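Local coordinates for galactose-1-phosphate uridylyltransferase (Pyrobaculum aerophilum str. IM2, PDB 6K9Z), which probably transfers uridylyl groups between UDP-glucose and hexose 1-phosphates, and binds UDP, zinc and iron(III), at residues R154-A159 with H264-I269; C170-I175 with H205-R210. The protein carries 1 engineered substitution. All blocks are in the same frame, centred on the assembly; numbering follows the deposited sequence.

Contact 1: residues R154-A159 with H264-I269; sequences RAELQA and HLHFEI. With FE (Fe (III) ion), chain E; ZN (zinc ion), chain D.
Glu156, His266 and Glu268 meet through a buried iron(III) ion, in a metal-mediated contact between helix 151-167 and strand 266-271 of the nine-stranded sheet. No hydrogen bond crosses directly between the two segments. Glu156 reaches in from the helix with CG anti to its carbonyl carbon (chi1 -61°) and the chain extended beyond, so that both carboxylate oxygens chelate the metal, OE1 at 2.2 Å from FE. From the strand, His266 NE2 lies 2.2 Å from FE. The Glu156 carboxylate and the imidazole are nearly coplanar, 6° apart, and OE1 of Glu156 faces the ring edge 3.2 Å from NE2 of His266, close because both atoms bind the metal. Glu268 binds through one oxygen, its OE1 2.3 Å from FE. That atom is 3.5 Å from Glu156 OE2, a proximity of two carboxylates that the cation probably makes tolerable. His252 and a water complete six ligand atoms.

A second shell steadies the ligands. His266 ND1 donates to the carbonyl O of His264 at 2.7 Å, almost within the imidazole plane, which fixes the ring's rotation and presents NE2 to the metal. Glu156 OE1 is also hydrogen-bonded to Tyr263, and Glu268 OE2 to Tyr270. The whole is a six-coordinate site, distorted by the narrow bite of the chelating Glu156: a two-histidine, two-glutamate iron site on the half-barrel sheet of this family.

Contact 2: residues C170-I175 with H205-R210; sequences CLHCRI and HIYPKR. With ZN (zinc ion), chain D.
His172 on helix 171-178 and Tyr207 on strand 202-208 join a CxxC zinc site to the sheet, the helix beginning at the metal and the two side chains meeting at about a right angle. Metal bonds hold the start of the helix: Cys170 SG and Cys173 SG each lie 2.3 Å from ZN, and His211 and His264 complete the Cys2His2 set. Cys170 is also the N-cap, its SG accepting from Cys173 N at 3.4 Å, so one thiolate serves both the metal and the helix end.

The polar link across the segments is a single buried hydrogen bond between His172 ND1 and Tyr207 OH. With CG of His172 beside its backbone N (chi1 -59°), the ring edge turns to the strand. The other ring nitrogen, NE2, is hydrogen-bonded to Ser160, so with ND1 engaged by Tyr207 both ring nitrogens are held.

Ring contacts accompany this bond. The His172 and Tyr207 rings meet rim to rim, their planes 41° apart and neither over the other's face, while CB of His172 rests 3.7 Å from CE2 of Tyr207. Tyr207 stacks on the iron ligand His266, and His172 on Phe8 of the second subunit. An alanine at His172 would probably leave the buried Tyr207 hydroxyl without this mate and strip Phe8 of the second subunit of its stacking partner. Tyr207 OH and His172 ND1 are 2.7 Å apart, the bond fairly straight at 157°, with the hydroxyl in the imidazole plane.

How the contacts relate
Both contacts are buried, contact 1 the deeper, its centre about 11 Å from the centre of the chain against about 16 Å for contact 2. Each ties a helix to the same sheet: helices 151-167 and 171-178 follow one another, and strands 266-271 and 202-208 are neighbours. Contact 2 is nested within the chain loop that contact 1 closes. In contact 1 the metal itself bridges helix and strand, whereas in contact 2 zinc organises the helix start and a histidine-tyrosine hydrogen bond makes the crossing. His264 of contact 1 belongs to the zinc site of contact 2 and also joins the segments through NE2, 2.8 Å from Pro208 O, a probable hydrogen bond. Phe8 of the second subunit packs against both contacts.

Contact 1: residues R154-A159 with H264-I269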
# COMPACT_ATOMS: atom_id res chain seq x y z
N ARG A 154 1.86 -11.90 -7.89
CA ARG A 154 2.79 -13.04 -7.69
C ARG A 154 2.41 -13.75 -6.39
O ARG A 154 2.44 -14.99 -6.38
CB ARG A 154 4.25 -12.61 -7.63
CG ARG A 154 5.25 -13.76 -7.49
CD ARG A 154 6.69 -13.29 -7.58
NE ARG A 154 7.21 -12.96 -8.94
CZ ARG A 154 7.29 -11.70 -9.51
NH1 ARG A 154 6.81 -10.63 -8.89
NH2 ARG A 154 7.86 -11.55 -10.72
N ALA A 155 2.24 -13.02 -5.28
CA ALA A 155 1.91 -13.63 -3.96
C ALA A 155 0.60 -14.43 -4.14
O ALA A 155 0.53 -15.61 -3.69
CB ALA A 155 1.78 -12.56 -2.92
N GLU A 156 -0.39 -13.87 -4.84
CA GLU A 156 -1.71 -14.54 -4.99
C GLU A 156 -1.52 -15.81 -5.83
O GLU A 156 -2.15 -16.85 -5.51
CB GLU A 156 -2.75 -13.64 -5.62
CG GLU A 156 -3.10 -12.34 -4.88
CD GLU A 156 -4.42 -11.70 -5.25
OE1 GLU A 156 -5.09 -12.19 -6.23
OE2 GLU A 156 -4.83 -10.72 -4.58
N LEU A 157 -0.71 -15.73 -6.88
CA LEU A 157 -0.48 -16.88 -7.79
C LEU A 157 0.19 -18.00 -7.00
O LEU A 157 -0.19 -19.19 -7.14
CB LEU A 157 0.40 -16.41 -8.94
CG LEU A 157 -0.31 -15.60 -10.04
CD1 LEU A 157 0.71 -14.88 -10.86
CD2 LEU A 157 -1.21 -16.47 -10.92
N GLN A 158 1.19 -17.66 -6.19
CA GLN A 158 1.93 -18.68 -5.45
C GLN A 158 0.96 -19.33 -4.45
O GLN A 158 0.94 -20.57 -4.37
CB GLN A 158 3.20 -18.09 -4.82
CG GLN A 158 4.00 -19.14 -4.07
CD GLN A 158 4.56 -20.18 -5.03
OE1 GLN A 158 4.88 -19.88 -6.19
NE2 GLN A 158 4.70 -21.42 -4.56
N ALA A 159 0.19 -18.58 -3.67
CA ALA A 159 -0.74 -19.20 -2.70
C ALA A 159 -1.77 -20.06 -3.45
O ALA A 159 -2.08 -21.15 -2.93
CB ALA A 159 -1.46 -18.15 -1.88
N HIS A 264 -7.68 -17.68 -10.87
CA HIS A 264 -9.00 -17.21 -11.36
C HIS A 264 -9.00 -15.67 -11.39
O HIS A 264 -8.74 -15.07 -10.34
CB HIS A 264 -10.04 -17.77 -10.38
CG HIS A 264 -11.46 -17.79 -10.82
ND1 HIS A 264 -12.28 -18.85 -10.55
CD2 HIS A 264 -12.23 -16.86 -11.43
CE1 HIS A 264 -13.49 -18.60 -11.00
NE2 HIS A 264 -13.48 -17.38 -11.54
N LEU A 265 -9.43 -15.11 -12.58
CA LEU A 265 -9.26 -13.66 -12.66
C LEU A 265 -10.32 -13.00 -11.79
O LEU A 265 -11.44 -13.60 -11.56
CB LEU A 265 -9.35 -13.15 -14.09
CG LEU A 265 -10.65 -13.36 -14.85
CD1 LEU A 265 -11.74 -12.36 -14.53
CD2 LEU A 265 -10.37 -13.28 -16.37
N HIS A 266 -10.17 -11.81 -11.35
CA HIS A 266 -11.19 -11.07 -10.56
C HIS A 266 -10.82 -9.59 -10.61
O HIS A 266 -9.58 -9.28 -10.69
CB HIS A 266 -11.27 -11.59 -9.12
CG HIS A 266 -9.93 -11.77 -8.46
ND1 HIS A 266 -9.08 -12.86 -8.74
CD2 HIS A 266 -9.29 -11.05 -7.52
CE1 HIS A 266 -7.99 -12.76 -8.00
NE2 HIS A 266 -8.10 -11.71 -7.20
N PHE A 267 -11.82 -8.71 -10.54
CA PHE A 267 -11.63 -7.28 -10.32
C PHE A 267 -11.68 -7.02 -8.81
O PHE A 267 -12.58 -7.56 -8.15
CB PHE A 267 -12.65 -6.45 -11.07
CG PHE A 267 -12.48 -6.49 -12.56
CD1 PHE A 267 -12.99 -7.56 -13.29
CD2 PHE A 267 -11.79 -5.50 -13.23
CE1 PHE A 267 -12.87 -7.59 -14.68
CE2 PHE A 267 -11.72 -5.51 -14.61
CZ PHE A 267 -12.17 -6.60 -15.32
N GLU A 268 -10.70 -6.27 -8.29
CA GLU A 268 -10.77 -5.78 -6.89
C GLU A 268 -11.11 -4.29 -6.98
O GLU A 268 -10.43 -3.55 -7.70
CB GLU A 268 -9.53 -6.10 -6.07
CG GLU A 268 -9.15 -7.55 -6.05
CD GLU A 268 -8.07 -7.94 -5.08
OE1 GLU A 268 -7.98 -9.13 -4.77
OE2 GLU A 268 -7.31 -7.04 -4.68
N ILE A 269 -12.10 -3.87 -6.19
CA ILE A 269 -12.46 -2.45 -6.07
C ILE A 269 -12.29 -2.05 -4.60
O ILE A 269 -12.92 -2.69 -3.73
CB ILE A 269 -13.89 -2.23 -6.58
CG1 ILE A 269 -14.10 -2.57 -8.05
CG2 ILE A 269 -14.29 -0.80 -6.33
CD1 ILE A 269 -15.57 -2.81 -8.38
FE FE E . -6.70 -10.67 -5.83
ZN ZN D . -11.43 -21.01 -10.31
O HOH W 1 -7.46 -11.88 -4.11

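Contact 2: residues C170-I175 with H205-R210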
# COMPACT_ATOMS: atom_id res chain seq x y z
N CYS A 170 -9.49 -25.31 -7.56
CA CYS A 170 -9.19 -23.86 -7.54
C CYS A 170 -9.84 -23.21 -6.30
O CYS A 170 -11.08 -23.27 -6.13
CB CYS A 170 -9.72 -23.20 -8.82
SG CYS A 170 -9.71 -21.39 -8.77
N LEU A 171 -8.99 -22.59 -5.43
CA LEU A 171 -9.47 -21.94 -4.17
C LEU A 171 -10.46 -20.83 -4.51
O LEU A 171 -11.48 -20.71 -3.83
CB LEU A 171 -8.33 -21.35 -3.36
CG LEU A 171 -8.76 -20.69 -2.04
CD1 LEU A 171 -9.66 -21.59 -1.21
CD2 LEU A 171 -7.54 -20.28 -1.26
N HIS A 172 -10.19 -20.08 -5.58
CA HIS A 172 -11.10 -18.97 -5.99
C HIS A 172 -12.48 -19.54 -6.33
O HIS A 172 -13.49 -18.93 -5.95
CB HIS A 172 -10.52 -18.21 -7.19
CG HIS A 172 -9.18 -17.62 -6.96
ND1 HIS A 172 -9.02 -16.32 -6.53
CD2 HIS A 172 -7.94 -18.13 -7.10
CE1 HIS A 172 -7.74 -16.06 -6.41
NE2 HIS A 172 -7.05 -17.14 -6.76
N CYS A 173 -12.50 -20.67 -7.03
CA CYS A 173 -13.79 -21.32 -7.42
C CYS A 173 -14.58 -21.61 -6.11
O CYS A 173 -15.85 -21.42 -6.04
CB CYS A 173 -13.54 -22.59 -8.23
SG CYS A 173 -13.34 -22.28 -10.02
N ARG A 174 -13.87 -22.14 -5.12
CA ARG A 174 -14.49 -22.57 -3.82
C ARG A 174 -15.06 -21.33 -3.13
O ARG A 174 -16.17 -21.37 -2.63
CB ARG A 174 -13.44 -23.30 -2.99
CG ARG A 174 -12.90 -24.56 -3.67
CD ARG A 174 -13.87 -25.73 -3.60
NE ARG A 174 -14.52 -25.81 -2.29
CZ ARG A 174 -13.92 -26.07 -1.10
NH1 ARG A 174 -12.61 -26.26 -1.04
NH2 ARG A 174 -14.64 -26.12 0.01
N ILE A 175 -14.31 -20.24 -3.09
CA ILE A 175 -14.76 -18.97 -2.45
C ILE A 175 -16.00 -18.42 -3.18
O ILE A 175 -17.05 -18.13 -2.53
CB ILE A 175 -13.60 -17.98 -2.36
CG1 ILE A 175 -12.56 -18.42 -1.34
CG2 ILE A 175 -14.15 -16.60 -2.05
CD1 ILE A 175 -11.27 -17.62 -1.33
N HIS A 205 -15.04 -7.57 -4.56
CA HIS A 205 -14.35 -8.38 -5.60
C HIS A 205 -15.39 -8.90 -6.58
O HIS A 205 -16.50 -9.33 -6.11
CB HIS A 205 -13.56 -9.50 -4.95
CG HIS A 205 -12.37 -9.04 -4.19
ND1 HIS A 205 -11.40 -9.90 -3.81
CD2 HIS A 205 -12.05 -7.81 -3.71
CE1 HIS A 205 -10.50 -9.23 -3.12
NE2 HIS A 205 -10.89 -7.94 -3.03
N ILE A 206 -15.08 -8.85 -7.87
CA ILE A 206 -16.03 -9.26 -8.93
C ILE A 206 -15.34 -10.44 -9.63
O ILE A 206 -14.31 -10.26 -10.35
CB ILE A 206 -16.43 -8.10 -9.83
CG1 ILE A 206 -17.00 -6.94 -8.99
CG2 ILE A 206 -17.42 -8.53 -10.91
CD1 ILE A 206 -17.46 -5.72 -9.77
N TYR A 207 -15.97 -11.60 -9.54
CA TYR A 207 -15.42 -12.86 -10.10
C TYR A 207 -16.35 -13.45 -11.13
O TYR A 207 -17.58 -13.40 -10.97
CB TYR A 207 -15.25 -13.95 -9.06
CG TYR A 207 -13.98 -13.92 -8.26
CD1 TYR A 207 -13.86 -13.14 -7.11
CD2 TYR A 207 -12.95 -14.78 -8.57
CE1 TYR A 207 -12.70 -13.19 -6.34
CE2 TYR A 207 -11.80 -14.83 -7.82
CZ TYR A 207 -11.67 -14.06 -6.68
OH TYR A 207 -10.51 -14.15 -5.96
N PRO A 208 -15.80 -14.07 -12.18
CA PRO A 208 -16.64 -14.84 -13.10
C PRO A 208 -17.02 -16.16 -12.41
O PRO A 208 -16.22 -16.76 -11.65
CB PRO A 208 -15.71 -15.03 -14.31
CG PRO A 208 -14.32 -15.12 -13.70
CD PRO A 208 -14.37 -14.20 -12.48
N LYS A 209 -18.26 -16.59 -12.67
CA LYS A 209 -18.78 -17.84 -12.09
C LYS A 209 -18.08 -19.03 -12.76
O LYS A 209 -17.95 -20.05 -12.10
CB LYS A 209 -20.29 -17.88 -12.26
CG LYS A 209 -21.03 -16.97 -11.29
CD LYS A 209 -22.52 -16.82 -11.60
CE LYS A 209 -23.27 -16.18 -10.45
NZ LYS A 209 -24.74 -16.30 -10.63
N ARG A 210 -17.75 -18.92 -14.04
CA ARG A 210 -16.93 -19.92 -14.74
C ARG A 210 -15.47 -19.63 -14.44
O ARG A 210 -15.13 -18.46 -14.33
CB ARG A 210 -17.26 -19.96 -16.24
CG ARG A 210 -18.51 -20.78 -16.53
CD ARG A 210 -18.72 -20.89 -18.03
NE ARG A 210 -19.32 -19.61 -18.39
CZ ARG A 210 -19.89 -19.31 -19.55
NH1 ARG A 210 -20.43 -18.11 -19.72
NH2 ARG A 210 -19.90 -20.20 -20.54
ZN ZN D . -11.43 -21.01 -10.31